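Glucokinase (Thermus thermophilus, PDB 3VOV) phosphorylates glucose and probably other hexoses at the expense of ATP, as a zinc-containing hexokinase of the ROK family. Local coordinates at residues 1-5 against 16-20; 57-63 against 98-104; 191-195 against 211-215; 204-208 against 250-255; 114-120 against 276-281. The contacts are given in a common frame with arbitrary orientation. Numbering follows the deposited sequence.

In the fold
The chain has the two-lobed architecture of the actin-like ATPase clan, with two mixed five-stranded sheets of strand order 3-2-1-4-5. Interactions 1 and 2 lie side by side in the N-terminal sheet, their centres about 9 Å apart, where strands 3-8 and 61-65 are neighbours and Val4 O lies 2.8 Å from Gly62 N. Interaction 5 joins helix 107-118 to the edge of the second sheet and meets interaction 1 where Leu118 packs on Phe18. Interactions 3 and 4, centres about 13 Å apart, share the helical region across the chain's centre from interactions 1 and 2. Interaction 3 also adjoins Cys169, a zinc ligand, of the second subunit.

Interaction 1. Residues 1-5 against 16-20; sequences MKVVG and GVFDG
Two antiparallel strands of a beta hairpin, 3-5 and 16-18, run 4.5 Å apart at closest approach with their N-to-C directions at 136°, so the pair is strongly twisted. Val3 faces Phe18 and Gly5 faces Gly16 as hydrogen-bonded pairs; Val4 and Val17 between them form a non-hydrogen-bonded pair, CA atoms 4.3 Å apart. Four backbone bonds set the register: Val3 N to Phe18 O at 3.1 Å, Phe18 N to Val3 O at 2.9 Å, Gly5 N to Gly16 O at 2.7 Å and Gly16 N to Gly5 O at 3.0 Å.

Val4 and Val17, both t, project from one face and meet at 4.2 Å, CG2 to CG2. On the opposite face Val3, rotamer m, brings CG2 to 4.0 Å from Phe18 CB, lying near the edge of the ring; Phe18 is t, with chi2 at 71°, and its ring leads away from strand 3-5. Lys2 (m at chi1, p at chi2) folds its chain so that CG is 3.9 Å from Val17 CG1. Asp19, rotamer p, accepts through OD1 from the amides of Lys21 and Arg22, just ahead in the chain.

These are the first two strands of the N-terminal sheet of the actin-like ATPase fold. Strand 61-65 flanks strand 3-8 across from the hairpin partner, helix 36-54 covers Val4 and Val17, and helix 284-299 packs on Phe18 and Met1.

Interaction 2. Residues 57-63 against 98-104; sequences RGEAIGL and TGRPVFL
Strands 61-63 and 102-104 run parallel, 4.6 Å apart at closest approach and at 23°, as neighbours in the mixed N-terminal sheet of the actin-like ATPase fold. Ile61 pairs with Val102, Gly62 with Phe103 and Leu63 with Leu104, CA atoms 4.7 to 4.9 Å apart. Hydrogen bonds join Ile61 N to Pro101 O, Phe103 N to Ile61 O and Leu63 N to Phe103 O, each 2.9 Å long. Gly99, at positive phi, follows helix 90-98.

Ile61 (m, t), Val102 (t), Leu63 (t, p) and Leu104 (m, t) share one face, Leu63 CD2 lying 3.9 Å from Leu104 CD2. On the other, Phe103 (m) meets Ala60 CB with CE2 at 3.9 Å. Arg100 (p at chi2 and chi3) bonds through NE to Thr98 O and through NH1 to Gly58 O at 2.8 Å. The extended Arg57 lays its like-charged guanidinium flat on that of Arg100, beside Glu51, which salt-bridges Arg100 NH1 and touches Arg57; the guanidinium centres lie 3.7 Å apart, planes at 11°.

Interaction 3. Residues 191-195 against 211-215; sequences TYAFQ and DPKAE
Phe194 lays one face of its ring over the side chain of Lys213. Lys213 CE stands 4.0 Å from the centroid of the Phe194 ring and 8° off its normal, a CH-pi contact over the face, while Lys213 NZ, 4.3 Å from the same centroid and 29° off the normal, adds an off-centre cation-pi interaction. The ring gets there by chi1 m and chi2 near -91°; the lysine, t at chi1, bends at chi3 (p) and chi4 (-94°), which curls its end beneath the ring. Lys213 CE also comes within 3.4 Å of Ala193 O.

At its far edge the ring meets the start of helix 212-236: Phe194 CZ lies 3.1 Å from Asp211 OD2, 3.6 Å from Lys213 CB and 4.2 Å from Ala214 CB. The start has a classical N-cap. Asp211, rotamer t, stands just before the helix and accepts from Ala214 N through OD2 at 2.9 Å. The contact thus sets the C-terminal end of helix 183-194 against the capped first turn of helix 212-236, with Ala193 and Lys213 CA atoms 7.8 Å apart. Gln195, at phi 58° and psi 32°, leads the chain out of the former helix.

Helix 200-208 places Leu206 against both Phe194 and Ala214. The second subunit reaches the same region, with its Cys169 packing on Ala193, its Gly172 on Lys213, and its Arg184 bonded to Tyr192 O.

Interaction 4. Residues 204-208 against 250-255; sequences FRLFQ and NAPEGY
Phe204, in the last turns of helix 200-208, points its CA-to-CB bond at segment 250-255 and, with chi1 m and chi2 at 160°, lays one ring face on Ala251 and Pro252. Pro252 CD stands 3.6 Å from the centroid of the Phe204 ring, 21° off the normal, and Ala251 CA 4.2 Å from it at 26°; both are CH-pi contacts. Phe204 CZ also reaches Ala251 CB at 3.9 Å. The helix then turns Arg205 away, where it makes a salt bridge with Glu202, and Leu206 lies on the side of Asp211 and Ala214.

One turn on, Phe207 (t, chi2 95°) touches Pro252 again, CD2 to CB at 3.4 Å, and approaches Gly254 CA with CZ at 4.2 Å. A CB on Gly254 would fall about 3.0 Å from Phe207 CZ, so the missing side chain is what admits the ring. Gln208, m at chi1 and chi2, is linked by water to the first turn of helix 253-265: one water accepts from its NE2 at 2.8 Å and from Glu253 N at 2.7 Å, another donates to its OE1 at 3.3 Å and accepts from Gly254 N at 2.4 Å.

Pro252, the N-cap residue of helix 253-265, packs on both phenylalanines, with CD over the face of the Phe204 ring and CB against Phe207. Helix 212-236 lies alongside, its Val218 against Phe207 and its Ala222 and Val225 against Tyr255.

Interaction 5. Residues 114-120 against 276-281; sequences AEHHLGA and RRARLG
Hydrogen bonding centres on Glu115 (m at chi1 and chi2), which faces the turn after strand 275-277. Its OE1 accepts from Arg279 N at 2.9 Å and its OE2 from Leu280 N at 2.8 Å; OE1 also takes Ala120 N at 2.9 Å, so one carboxylate ties both segments. Arg276, m at chi1 and extended beyond it, donates NH2 to Ala120 O at 2.8 Å.

Apolar packing involves Leu280 (m, t), with CD1 3.7 Å from Ala114 CB and 4.1 Å from Leu118 CB. Gly119 CA lies 4.0 Å from Leu280 CG; a CB there would clash with Glu115 OE1.

Ala120 makes van der Waals contacts with polar groups, its CB 3.4 Å from Arg277 O and its CA against one face of the Arg279 guanidinium.

The contact bridges the two sheets of the actin-like ATPase fold, from the helix after strand 102-106 to edge strand 275-277. Strand 240-244 lies beside the latter, its Val242 against Glu115 and Ala120, and helix 284-299 packs on Ala114 and Leu118.

Interaction 1. Residues 1-5 against 16-20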
# COMPACT_ATOMS: atom_id res chain seq x y z
N MET B 1 13.74 42.73 -26.81
CA MET B 1 12.27 42.39 -26.88
C MET B 1 11.61 42.49 -25.49
O MET B 1 12.19 42.02 -24.49
CB MET B 1 12.07 41.03 -27.54
CG MET B 1 10.67 40.81 -28.16
SD MET B 1 9.86 39.70 -27.02
CE MET B 1 10.77 38.17 -27.34
N LYS B 2 10.46 43.16 -25.42
CA LYS B 2 9.72 43.33 -24.17
C LYS B 2 8.36 42.68 -24.27
O LYS B 2 7.72 42.76 -25.33
CB LYS B 2 9.49 44.83 -23.86
CG LYS B 2 10.61 45.53 -23.04
CD LYS B 2 11.98 45.24 -23.61
CE LYS B 2 12.99 46.34 -23.29
NZ LYS B 2 14.02 46.28 -24.39
N VAL B 3 7.92 42.07 -23.17
CA VAL B 3 6.53 41.60 -23.05
C VAL B 3 5.98 42.11 -21.75
O VAL B 3 6.70 42.75 -21.01
CB VAL B 3 6.42 40.05 -23.09
CG1 VAL B 3 7.02 39.53 -24.39
CG2 VAL B 3 7.17 39.43 -21.85
N VAL B 4 4.71 41.80 -21.48
CA VAL B 4 4.07 42.07 -20.20
C VAL B 4 3.66 40.73 -19.60
O VAL B 4 3.12 39.91 -20.31
CB VAL B 4 2.81 42.92 -20.38
CG1 VAL B 4 2.03 43.02 -19.07
CG2 VAL B 4 3.19 44.34 -20.93
N GLY B 5 4.00 40.49 -18.33
CA GLY B 5 3.49 39.33 -17.62
C GLY B 5 2.31 39.74 -16.77
O GLY B 5 2.28 40.85 -16.24
N GLY B 16 3.74 43.07 -14.87
CA GLY B 16 5.00 43.77 -15.05
C GLY B 16 5.51 43.59 -16.44
O GLY B 16 5.25 42.54 -17.04
N VAL B 17 6.18 44.62 -16.96
CA VAL B 17 6.96 44.53 -18.19
C VAL B 17 8.20 43.71 -17.87
O VAL B 17 8.69 43.76 -16.74
CB VAL B 17 7.33 45.94 -18.77
CG1 VAL B 17 8.22 45.83 -20.00
CG2 VAL B 17 6.05 46.75 -19.13
N PHE B 18 8.64 42.91 -18.82
CA PHE B 18 9.68 41.94 -18.58
C PHE B 18 10.57 42.00 -19.79
O PHE B 18 10.06 42.05 -20.90
CB PHE B 18 9.07 40.54 -18.48
CG PHE B 18 10.06 39.43 -18.32
CD1 PHE B 18 10.76 39.27 -17.13
CD2 PHE B 18 10.28 38.52 -19.36
CE1 PHE B 18 11.66 38.24 -16.98
CE2 PHE B 18 11.13 37.48 -19.22
CZ PHE B 18 11.87 37.32 -18.01
N ASP B 19 11.89 41.92 -19.59
CA ASP B 19 12.80 42.07 -20.74
C ASP B 19 13.51 40.80 -21.17
O ASP B 19 14.42 40.84 -22.04
CB ASP B 19 13.81 43.17 -20.45
CG ASP B 19 14.80 42.79 -19.35
OD1 ASP B 19 14.84 41.60 -18.92
OD2 ASP B 19 15.54 43.69 -18.92
N GLY B 20 13.08 39.66 -20.61
CA GLY B 20 13.68 38.37 -20.92
C GLY B 20 14.48 37.88 -19.74
O GLY B 20 14.69 36.66 -19.59

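Interaction 2. Residues 57-63 against 98-104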
# COMPACT_ATOMS: atom_id res chain seq x y z
N ARG B 57 6.30 49.51 -23.84
CA ARG B 57 5.16 48.71 -24.24
C ARG B 57 5.61 47.27 -24.52
O ARG B 57 6.66 47.05 -25.12
CB ARG B 57 4.65 49.34 -25.52
CG ARG B 57 3.31 48.86 -26.05
CD ARG B 57 2.92 49.64 -27.34
NE ARG B 57 1.87 48.96 -28.10
CZ ARG B 57 0.58 49.03 -27.81
NH1 ARG B 57 0.16 49.78 -26.79
NH2 ARG B 57 -0.30 48.37 -28.55
N GLY B 58 4.84 46.27 -24.11
CA GLY B 58 5.22 44.91 -24.44
C GLY B 58 4.69 44.51 -25.80
O GLY B 58 3.64 45.03 -26.24
N GLU B 59 5.37 43.61 -26.49
CA GLU B 59 4.77 43.09 -27.71
C GLU B 59 3.86 41.87 -27.62
O GLU B 59 3.26 41.46 -28.62
CB GLU B 59 5.77 42.94 -28.86
CG GLU B 59 7.10 42.38 -28.58
CD GLU B 59 8.00 42.62 -29.79
OE1 GLU B 59 8.47 43.77 -29.95
OE2 GLU B 59 8.22 41.68 -30.58
N ALA B 60 3.73 41.33 -26.41
CA ALA B 60 2.84 40.20 -26.15
C ALA B 60 2.56 40.19 -24.67
O ALA B 60 3.30 40.82 -23.88
CB ALA B 60 3.47 38.88 -26.57
N ILE B 61 1.48 39.51 -24.28
CA ILE B 61 1.16 39.43 -22.88
C ILE B 61 1.17 37.94 -22.49
O ILE B 61 0.66 37.10 -23.24
CB ILE B 61 -0.20 40.07 -22.64
CG1 ILE B 61 -0.12 41.58 -22.93
CG2 ILE B 61 -0.71 39.77 -21.23
CD1 ILE B 61 -1.36 42.34 -22.54
N GLY B 62 1.76 37.62 -21.34
CA GLY B 62 1.65 36.27 -20.80
C GLY B 62 0.79 36.35 -19.57
O GLY B 62 0.95 37.27 -18.75
N LEU B 63 -0.16 35.43 -19.46
CA LEU B 63 -1.13 35.40 -18.36
C LEU B 63 -1.17 34.05 -17.67
O LEU B 63 -1.55 33.01 -18.29
CB LEU B 63 -2.54 35.74 -18.88
CG LEU B 63 -3.69 35.55 -17.85
CD1 LEU B 63 -3.56 36.52 -16.63
CD2 LEU B 63 -5.05 35.81 -18.57
N THR B 98 -6.36 44.87 -25.56
CA THR B 98 -4.99 45.23 -25.40
C THR B 98 -4.33 45.39 -26.77
O THR B 98 -3.33 46.11 -26.93
CB THR B 98 -4.45 44.05 -24.60
OG1 THR B 98 -3.99 44.45 -23.30
CG2 THR B 98 -3.60 43.18 -25.35
N GLY B 99 -4.88 44.73 -27.78
CA GLY B 99 -4.29 44.79 -29.12
C GLY B 99 -3.00 43.98 -29.23
O GLY B 99 -2.26 44.12 -30.22
N ARG B 100 -2.73 43.12 -28.23
CA ARG B 100 -1.53 42.28 -28.22
C ARG B 100 -1.93 40.79 -28.18
O ARG B 100 -2.95 40.47 -27.62
CB ARG B 100 -0.68 42.59 -26.96
CG ARG B 100 0.58 43.45 -27.21
CD ARG B 100 0.27 44.92 -27.56
NE ARG B 100 -0.51 45.59 -26.53
CZ ARG B 100 -0.01 46.19 -25.46
NH1 ARG B 100 1.31 46.21 -25.26
NH2 ARG B 100 -0.80 46.77 -24.59
N PRO B 101 -1.10 39.90 -28.74
CA PRO B 101 -1.35 38.46 -28.54
C PRO B 101 -1.17 38.11 -27.05
O PRO B 101 -0.32 38.70 -26.36
CB PRO B 101 -0.30 37.79 -29.43
CG PRO B 101 0.82 38.78 -29.50
CD PRO B 101 0.13 40.15 -29.50
N VAL B 102 -2.02 37.21 -26.56
CA VAL B 102 -2.02 36.77 -25.18
C VAL B 102 -1.70 35.27 -25.17
O VAL B 102 -2.29 34.50 -25.96
CB VAL B 102 -3.41 37.02 -24.54
CG1 VAL B 102 -3.50 36.34 -23.19
CG2 VAL B 102 -3.70 38.51 -24.40
N PHE B 103 -0.79 34.87 -24.28
CA PHE B 103 -0.39 33.48 -24.10
C PHE B 103 -0.72 33.04 -22.66
O PHE B 103 -0.23 33.62 -21.70
CB PHE B 103 1.11 33.32 -24.42
CG PHE B 103 1.47 33.67 -25.86
CD1 PHE B 103 1.29 32.73 -26.87
CD2 PHE B 103 1.96 34.94 -26.19
CE1 PHE B 103 1.61 33.04 -28.21
CE2 PHE B 103 2.28 35.28 -27.52
CZ PHE B 103 2.12 34.32 -28.53
N LEU B 104 -1.58 32.04 -22.53
CA LEU B 104 -2.05 31.56 -21.24
C LEU B 104 -1.13 30.47 -20.69
O LEU B 104 -0.59 29.67 -21.45
CB LEU B 104 -3.39 30.87 -21.43
CG LEU B 104 -4.58 31.68 -21.92
CD1 LEU B 104 -5.84 30.85 -21.60
CD2 LEU B 104 -4.66 33.03 -21.25

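Interaction 3. Residues 191-195 against 211-215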
# COMPACT_ATOMS: atom_id res chain seq x y z
N THR B 191 -6.62 17.29 11.61
CA THR B 191 -7.93 17.56 12.20
C THR B 191 -8.63 16.25 12.58
O THR B 191 -9.22 16.15 13.64
CB THR B 191 -8.78 18.42 11.20
OG1 THR B 191 -8.12 19.70 11.02
CG2 THR B 191 -10.20 18.63 11.69
N TYR B 192 -8.56 15.24 11.72
CA TYR B 192 -9.16 13.94 12.08
C TYR B 192 -8.48 13.29 13.31
O TYR B 192 -9.16 12.82 14.26
CB TYR B 192 -9.09 12.99 10.85
CG TYR B 192 -9.60 11.61 11.17
CD1 TYR B 192 -10.97 11.35 11.23
CD2 TYR B 192 -8.70 10.58 11.46
CE1 TYR B 192 -11.45 10.07 11.55
CE2 TYR B 192 -9.18 9.28 11.79
CZ TYR B 192 -10.54 9.05 11.83
OH TYR B 192 -11.01 7.79 12.13
N ALA B 193 -7.16 13.26 13.29
CA ALA B 193 -6.39 12.54 14.31
C ALA B 193 -6.37 13.26 15.66
O ALA B 193 -6.45 12.61 16.71
CB ALA B 193 -4.97 12.31 13.82
N PHE B 194 -6.28 14.60 15.64
CA PHE B 194 -6.39 15.38 16.88
C PHE B 194 -7.81 15.63 17.36
O PHE B 194 -7.99 16.16 18.45
CB PHE B 194 -5.59 16.68 16.79
CG PHE B 194 -4.10 16.46 16.87
CD1 PHE B 194 -3.43 16.47 18.10
CD2 PHE B 194 -3.36 16.17 15.72
CE1 PHE B 194 -2.05 16.22 18.17
CE2 PHE B 194 -1.95 15.90 15.78
CZ PHE B 194 -1.32 15.95 17.00
N GLN B 195 -8.81 15.28 16.54
CA GLN B 195 -10.22 15.47 16.88
C GLN B 195 -10.62 16.94 17.18
O GLN B 195 -11.50 17.17 17.98
CB GLN B 195 -10.65 14.52 18.02
CG GLN B 195 -10.27 13.09 17.72
CD GLN B 195 -10.85 12.10 18.71
OE1 GLN B 195 -12.03 12.16 19.02
NE2 GLN B 195 -10.02 11.18 19.20
N ASP B 211 5.31 16.68 19.49
CA ASP B 211 4.11 15.88 19.63
C ASP B 211 4.18 14.60 18.74
O ASP B 211 4.35 14.71 17.53
CB ASP B 211 2.89 16.73 19.29
CG ASP B 211 1.65 15.96 19.36
OD1 ASP B 211 1.00 16.05 20.41
OD2 ASP B 211 1.36 15.19 18.39
N PRO B 212 4.05 13.40 19.34
CA PRO B 212 4.32 12.19 18.57
C PRO B 212 3.42 12.06 17.31
O PRO B 212 3.90 11.66 16.24
CB PRO B 212 4.06 11.03 19.56
CG PRO B 212 3.96 11.63 20.91
CD PRO B 212 3.62 13.12 20.73
N LYS B 213 2.14 12.41 17.47
CA LYS B 213 1.14 12.25 16.45
C LYS B 213 1.47 13.23 15.32
O LYS B 213 1.37 12.88 14.15
CB LYS B 213 -0.26 12.52 17.04
CG LYS B 213 -1.42 11.93 16.31
CD LYS B 213 -2.49 11.32 17.27
CE LYS B 213 -3.36 12.34 17.98
NZ LYS B 213 -2.79 12.67 19.34
N ALA B 214 1.91 14.44 15.69
CA ALA B 214 2.24 15.46 14.70
C ALA B 214 3.45 15.05 13.88
O ALA B 214 3.42 15.14 12.66
CB ALA B 214 2.48 16.83 15.35
N GLU B 215 4.50 14.61 14.58
CA GLU B 215 5.68 14.06 13.94
C GLU B 215 5.35 12.95 12.93
O GLU B 215 5.83 12.97 11.78
CB GLU B 215 6.67 13.53 15.02
CG GLU B 215 7.28 14.66 15.86
CD GLU B 215 8.28 14.16 16.94
OE1 GLU B 215 8.26 12.96 17.31
OE2 GLU B 215 9.07 15.00 17.42

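Interaction 4. Residues 204-208 against 250-255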
# COMPACT_ATOMS: atom_id res chain seq x y z
N PHE B 204 2.47 22.42 12.52
CA PHE B 204 3.92 22.58 12.58
C PHE B 204 4.43 23.01 14.00
O PHE B 204 5.54 22.66 14.40
CB PHE B 204 4.43 23.56 11.51
CG PHE B 204 4.28 23.07 10.07
CD1 PHE B 204 4.29 23.98 9.02
CD2 PHE B 204 4.16 21.70 9.76
CE1 PHE B 204 4.15 23.56 7.67
CE2 PHE B 204 4.02 21.27 8.43
CZ PHE B 204 4.03 22.20 7.38
N ARG B 205 3.62 23.75 14.75
CA ARG B 205 3.95 24.07 16.15
C ARG B 205 3.98 22.77 16.98
O ARG B 205 4.95 22.51 17.69
CB ARG B 205 2.90 25.04 16.74
CG ARG B 205 2.87 25.12 18.29
CD ARG B 205 1.71 25.94 18.88
NE ARG B 205 0.51 25.12 19.12
CZ ARG B 205 0.42 24.15 20.03
NH1 ARG B 205 1.45 23.81 20.80
NH2 ARG B 205 -0.74 23.49 20.16
N LEU B 206 2.94 21.96 16.84
CA LEU B 206 2.89 20.65 17.49
C LEU B 206 4.09 19.78 17.15
O LEU B 206 4.68 19.12 18.03
CB LEU B 206 1.58 19.94 17.14
CG LEU B 206 0.29 20.43 17.83
CD1 LEU B 206 -0.91 19.93 17.08
CD2 LEU B 206 0.28 20.00 19.32
N PHE B 207 4.47 19.78 15.87
CA PHE B 207 5.65 19.08 15.39
C PHE B 207 6.93 19.57 16.10
O PHE B 207 7.73 18.77 16.67
CB PHE B 207 5.78 19.21 13.86
CG PHE B 207 6.99 18.49 13.28
CD1 PHE B 207 6.87 17.21 12.77
CD2 PHE B 207 8.23 19.10 13.25
CE1 PHE B 207 7.95 16.55 12.21
CE2 PHE B 207 9.34 18.43 12.72
CZ PHE B 207 9.19 17.13 12.20
N GLN B 208 7.15 20.88 16.05
CA GLN B 208 8.32 21.48 16.69
C GLN B 208 8.34 21.24 18.22
O GLN B 208 9.39 21.05 18.80
CB GLN B 208 8.46 22.97 16.31
CG GLN B 208 8.85 23.21 14.85
CD GLN B 208 10.34 22.97 14.49
OE1 GLN B 208 10.89 21.85 14.65
NE2 GLN B 208 10.98 24.00 13.91
N ASN B 250 8.25 26.53 4.15
CA ASN B 250 8.18 26.99 5.54
C ASN B 250 7.97 25.89 6.57
O ASN B 250 7.78 26.17 7.74
CB ASN B 250 7.14 28.11 5.66
CG ASN B 250 7.51 29.32 4.82
OD1 ASN B 250 8.61 29.86 4.95
ND2 ASN B 250 6.61 29.73 3.94
N ALA B 251 8.05 24.64 6.13
CA ALA B 251 7.92 23.50 7.03
C ALA B 251 9.11 23.37 7.99
O ALA B 251 10.22 23.78 7.66
CB ALA B 251 7.76 22.22 6.21
N PRO B 252 8.90 22.78 9.18
CA PRO B 252 10.04 22.46 10.07
C PRO B 252 11.21 21.80 9.34
O PRO B 252 11.02 21.16 8.30
CB PRO B 252 9.43 21.44 11.04
CG PRO B 252 8.01 21.93 11.18
CD PRO B 252 7.62 22.37 9.78
N GLU B 253 12.42 21.96 9.88
CA GLU B 253 13.60 21.36 9.22
C GLU B 253 13.61 19.82 9.16
O GLU B 253 14.18 19.23 8.20
CB GLU B 253 14.90 21.84 9.85
CG GLU B 253 16.05 21.82 8.84
CD GLU B 253 15.82 22.74 7.64
OE1 GLU B 253 15.35 23.90 7.85
OE2 GLU B 253 16.13 22.31 6.49
N GLY B 254 13.02 19.18 10.16
CA GLY B 254 12.80 17.72 10.10
C GLY B 254 12.02 17.30 8.85
O GLY B 254 12.19 16.17 8.36
N TYR B 255 11.18 18.21 8.32
CA TYR B 255 10.35 17.86 7.15
C TYR B 255 11.26 17.72 5.94
O TYR B 255 11.24 16.74 5.25
CB TYR B 255 9.27 18.93 6.90
CG TYR B 255 8.50 18.80 5.58
CD1 TYR B 255 7.30 18.06 5.51
CD2 TYR B 255 8.93 19.48 4.43
CE1 TYR B 255 6.59 17.98 4.32
CE2 TYR B 255 8.20 19.40 3.22
CZ TYR B 255 7.03 18.66 3.19
OH TYR B 255 6.35 18.55 2.00
O HOH W 1 12.89 23.86 11.81
O HOH W 2 12.51 20.28 12.28

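Interaction 5. Residues 114-120 against 276-281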
# COMPACT_ATOMS: atom_id res chain seq x y z
N ALA B 114 9.86 29.74 -14.68
CA ALA B 114 10.58 30.79 -14.07
C ALA B 114 11.76 30.22 -13.28
O ALA B 114 12.89 30.68 -13.44
CB ALA B 114 9.65 31.66 -13.18
N GLU B 115 11.53 29.22 -12.45
CA GLU B 115 12.66 28.61 -11.71
C GLU B 115 13.68 28.01 -12.65
O GLU B 115 14.90 28.00 -12.37
CB GLU B 115 12.16 27.54 -10.72
CG GLU B 115 11.35 28.14 -9.58
CD GLU B 115 12.17 28.84 -8.53
OE1 GLU B 115 13.42 28.65 -8.47
OE2 GLU B 115 11.52 29.57 -7.72
N HIS B 116 13.22 27.51 -13.78
CA HIS B 116 14.13 26.97 -14.78
C HIS B 116 15.08 27.99 -15.41
O HIS B 116 16.28 27.75 -15.50
CB HIS B 116 13.34 26.31 -15.90
CG HIS B 116 14.20 25.65 -16.92
ND1 HIS B 116 14.59 24.33 -16.82
CD2 HIS B 116 14.71 26.11 -18.09
CE1 HIS B 116 15.34 24.02 -17.88
NE2 HIS B 116 15.41 25.08 -18.67
N HIS B 117 14.52 29.09 -15.91
CA HIS B 117 15.26 30.15 -16.56
C HIS B 117 15.92 31.15 -15.65
O HIS B 117 16.99 31.63 -15.97
CB HIS B 117 14.35 30.88 -17.56
CG HIS B 117 14.00 30.04 -18.74
ND1 HIS B 117 14.88 29.79 -19.77
CD2 HIS B 117 12.88 29.32 -19.02
CE1 HIS B 117 14.31 28.98 -20.65
NE2 HIS B 117 13.10 28.68 -20.21
N LEU B 118 15.32 31.46 -14.52
CA LEU B 118 15.77 32.56 -13.63
C LEU B 118 16.10 32.12 -12.19
O LEU B 118 16.58 32.92 -11.40
CB LEU B 118 14.63 33.60 -13.55
CG LEU B 118 14.42 34.68 -14.65
CD1 LEU B 118 15.09 34.46 -15.99
CD2 LEU B 118 12.93 35.14 -14.85
N GLY B 119 15.78 30.89 -11.80
CA GLY B 119 15.81 30.50 -10.40
C GLY B 119 16.66 29.27 -10.15
O GLY B 119 17.73 29.10 -10.75
N ALA B 120 16.16 28.38 -9.29
CA ALA B 120 16.96 27.24 -8.79
C ALA B 120 17.55 26.33 -9.88
O ALA B 120 18.54 25.61 -9.62
CB ALA B 120 16.13 26.40 -7.79
N ARG B 276 16.57 20.92 -5.24
CA ARG B 276 16.88 22.29 -4.79
C ARG B 276 15.62 23.04 -4.38
O ARG B 276 14.56 22.84 -4.98
CB ARG B 276 17.57 23.12 -5.92
CG ARG B 276 18.93 22.59 -6.30
CD ARG B 276 19.67 23.52 -7.28
NE ARG B 276 20.86 22.88 -7.85
CZ ARG B 276 21.37 23.15 -9.05
NH1 ARG B 276 22.50 22.54 -9.43
NH2 ARG B 276 20.76 24.00 -9.87
N ARG B 277 15.74 23.89 -3.37
CA ARG B 277 14.63 24.75 -2.94
C ARG B 277 14.35 25.79 -4.03
O ARG B 277 15.30 26.43 -4.51
CB ARG B 277 15.06 25.56 -1.72
CG ARG B 277 14.94 24.85 -0.45
CD ARG B 277 15.21 25.75 0.76
NE ARG B 277 14.96 24.98 1.98
CZ ARG B 277 13.96 25.21 2.82
NH1 ARG B 277 13.14 26.25 2.62
NH2 ARG B 277 13.81 24.43 3.89
N ALA B 278 13.09 26.00 -4.36
CA ALA B 278 12.72 27.10 -5.29
C ALA B 278 13.28 28.43 -4.75
O ALA B 278 13.19 28.67 -3.55
CB ALA B 278 11.21 27.19 -5.47
N ARG B 279 13.80 29.27 -5.65
CA ARG B 279 14.44 30.53 -5.26
C ARG B 279 13.59 31.77 -5.42
O ARG B 279 13.91 32.81 -4.81
CB ARG B 279 15.75 30.74 -6.00
CG ARG B 279 16.89 29.93 -5.36
CD ARG B 279 18.11 29.89 -6.25
NE ARG B 279 18.86 28.66 -5.99
CZ ARG B 279 19.93 28.24 -6.67
NH1 ARG B 279 20.42 28.96 -7.70
NH2 ARG B 279 20.50 27.09 -6.31
N LEU B 280 12.53 31.71 -6.25
CA LEU B 280 11.91 32.97 -6.69
C LEU B 280 10.74 33.41 -5.85
O LEU B 280 10.20 34.48 -6.09
CB LEU B 280 11.49 32.91 -8.16
CG LEU B 280 12.64 32.64 -9.12
CD1 LEU B 280 12.12 32.38 -10.52
CD2 LEU B 280 13.63 33.80 -9.14
N GLY B 281 10.31 32.58 -4.92
CA GLY B 281 9.23 32.98 -4.02
C GLY B 281 7.95 33.43 -4.73
O GLY B 281 7.49 32.82 -5.71